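Local coordinates for protein beta-phosphoglucomutase (Bacteroides vulgatus, PDB 3DV9) that probably interconverts beta-glucose 1-phosphate and glucose 6-phosphate, as a magnesium-dependent phosphoglucomutase of the haloacid dehalogenase superfamily, at residues Y171-A174 with L175-G179. Numbering follows the deposited sequence.
Sequences YLMA and LKKGG
M173 and K177 meet one turn apart in a local i to i+4 contact along the last two turns of helix 169-178, which lies against the parallel sheet of the haloacid dehalogenase domain. The two side chains cross obliquely on the helix surface, with CG of M173, a selenomethionine, 4.1 Å from CD of K177. M173 sets out with CG anti to its own N (chi1 176°), then bends at chi2 and chi3, which brings SE to 4.2 Å from CG of K177. Beneath them the backbone follows the same step: K177 N donates to M173 O at 2.8 Å, and CG of K177 rests 3.3 Å from that same oxygen. The amine of K177 goes on to a salt bridge with D160 and a hydrogen bond to the carbonyl of M155, tying the helix end to strand 155-156, an outermost strand of the sheet. With an alanine here, the CG and CD that cover the selenomethionine chain would be gone, which would probably leave M173 freer to turn and D160 without this amine. The helix packs on the parallel sheet, strand order 3-2-1-4-5-6, of the Rossmann-like haloacid dehalogenase fold: A174 and L175 face L27 of strand 25-29, and the side chain of Y171 touches D29, a magnesium ligand, while its hydroxyl is hydrogen-bonded to the carboxylate of E189. L175 has CG anti to its carbonyl carbon (chi1 -57°), which puts CG of L175 3.5 Å from Y171 O, the acceptor for L175 N. Further along, G178 N reaches A174 O at 3.0 Å with a more bent N-H...O angle of 146°. G179, with positive phi, is the C-prime residue of a Schellman motif; its N makes a weak 3.3 Å bond to K176 O.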
ATOM      1  N   TYR A 171      -8.093  -2.471   3.778  1.00 19.57           N
ATOM      2  CA  TYR A 171      -8.854  -1.433   3.074  1.00 19.89           C
ATOM      3  C   TYR A 171     -10.309  -1.374   3.522  1.00 20.50           C
ATOM      4  O   TYR A 171     -10.868  -0.304   3.680  1.00 20.46           O
ATOM      5  CB  TYR A 171      -8.714  -1.581   1.543  1.00 20.68           C
ATOM      6  CG  TYR A 171      -7.332  -1.183   1.135  1.00 19.62           C
ATOM      7  CD1 TYR A 171      -6.892   0.135   1.311  1.00 20.89           C
ATOM      8  CD2 TYR A 171      -6.424  -2.122   0.622  1.00 17.59           C
ATOM      9  CE1 TYR A 171      -5.581   0.512   0.992  1.00 20.19           C
ATOM     10  CE2 TYR A 171      -5.079  -1.719   0.261  1.00 17.30           C
ATOM     11  CZ  TYR A 171      -4.701  -0.414   0.470  1.00 18.68           C
ATOM     12  OH  TYR A 171      -3.439   0.009   0.181  1.00 18.72           O
ATOM     13  N   LEU A 172     -10.926  -2.527   3.738  1.00 19.03           N
ATOM     14  CA  LEU A 172     -12.280  -2.540   4.298  1.00 18.50           C
ATOM     15  C   LEU A 172     -12.318  -1.847   5.661  1.00 18.48           C
ATOM     16  O   LEU A 172     -13.305  -1.132   6.002  1.00 19.34           O
ATOM     17  CB  LEU A 172     -12.787  -3.984   4.401  1.00 17.78           C
ATOM     18  CG  LEU A 172     -13.012  -4.728   3.071  1.00 19.73           C
ATOM     19  CD1 LEU A 172     -13.221  -6.239   3.292  1.00 21.52           C
ATOM     20  CD2 LEU A 172     -14.102  -4.090   2.219  1.00 21.21           C
HETATM   21  N   MSE A 173     -11.270  -2.081   6.463  1.00 18.45           N
HETATM   22  CA  MSE A 173     -11.188  -1.484   7.823  1.00 17.29           C
HETATM   23  C   MSE A 173     -11.026   0.029   7.678  1.00 18.48           C
HETATM   24  O   MSE A 173     -11.607   0.811   8.458  1.00 17.88           O
HETATM   25  CB  MSE A 173     -10.047  -2.071   8.635  1.00 16.67           C
HETATM   26  CG  MSE A 173      -9.847  -1.428  10.037  1.00 18.26           C
HETATM   27 SE   MSE A 173     -11.426  -1.778  11.144  0.70 24.35          SE
HETATM   28  CE  MSE A 173     -11.002  -3.679  11.489  1.00 21.84           C
ATOM     29  N   ALA A 174     -10.238   0.430   6.677  1.00 18.99           N
ATOM     30  CA  ALA A 174     -10.098   1.868   6.364  1.00 19.71           C
ATOM     31  C   ALA A 174     -11.466   2.500   6.048  1.00 19.90           C
ATOM     32  O   ALA A 174     -11.777   3.541   6.590  1.00 19.31           O
ATOM     33  CB  ALA A 174      -9.118   2.128   5.218  1.00 20.08           C
ATOM     34  N   LEU A 175     -12.239   1.896   5.152  1.00 19.96           N
ATOM     35  CA  LEU A 175     -13.586   2.444   4.827  1.00 21.14           C
ATOM     36  C   LEU A 175     -14.471   2.517   6.088  1.00 21.12           C
ATOM     37  O   LEU A 175     -15.161   3.521   6.331  1.00 20.40           O
ATOM     38  CB  LEU A 175     -14.280   1.661   3.712  1.00 21.75           C
ATOM     39  CG  LEU A 175     -13.576   1.508   2.338  1.00 23.62           C
ATOM     40  CD1 LEU A 175     -14.430   0.578   1.474  1.00 25.53           C
ATOM     41  CD2 LEU A 175     -13.506   2.906   1.724  1.00 25.13           C
ATOM     42  N   LYS A 176     -14.406   1.467   6.909  1.00 20.49           N
ATOM     43  CA  LYS A 176     -15.196   1.405   8.123  1.00 19.63           C
ATOM     44  C   LYS A 176     -14.819   2.516   9.093  1.00 19.99           C
ATOM     45  O   LYS A 176     -15.694   3.225   9.597  1.00 19.52           O
ATOM     46  CB  LYS A 176     -15.018   0.053   8.798  1.00 19.76           C
ATOM     47  CG  LYS A 176     -16.054  -0.162   9.913  1.00 19.76           C
ATOM     48  CD  LYS A 176     -15.754  -1.391  10.734  1.00 22.17           C
ATOM     49  CE  LYS A 176     -16.629  -1.457  11.973  1.00 25.57           C
ATOM     50  NZ  LYS A 176     -18.033  -1.579  11.549  1.00 28.34           N
ATOM     51  N   LYS A 177     -13.505   2.675   9.320  1.00 19.77           N
ATOM     52  CA  LYS A 177     -12.994   3.671  10.265  1.00 21.35           C
ATOM     53  C   LYS A 177     -13.371   5.089   9.831  1.00 21.00           C
ATOM     54  O   LYS A 177     -13.738   5.944  10.673  1.00 20.60           O
ATOM     55  CB  LYS A 177     -11.469   3.532  10.458  1.00 21.17           C
ATOM     56  CG  LYS A 177     -11.052   2.376  11.352  1.00 21.68           C
ATOM     57  CD  LYS A 177      -9.552   2.383  11.567  1.00 25.20           C
ATOM     58  CE  LYS A 177      -9.140   1.741  12.878  1.00 30.74           C
ATOM     59  NZ  LYS A 177      -8.053   2.554  13.518  1.00 30.50           N
ATOM     60  N   GLY A 178     -13.336   5.311   8.517  1.00 21.80           N
ATOM     61  CA  GLY A 178     -13.524   6.658   7.968  1.00 22.36           C
ATOM     62  C   GLY A 178     -14.978   6.982   7.710  1.00 22.81           C
ATOM     63  O   GLY A 178     -15.351   8.154   7.556  1.00 23.58           O
ATOM     64  N   GLY A 179     -15.795   5.938   7.710  1.00 22.46           N
ATOM     65  CA  GLY A 179     -17.234   6.045   7.439  1.00 23.50           C
ATOM     66  C   GLY A 179     -17.528   6.257   5.953  1.00 24.19           C
ATOM     67  O   GLY A 179     -18.511   6.954   5.603  1.00 25.04           O
TER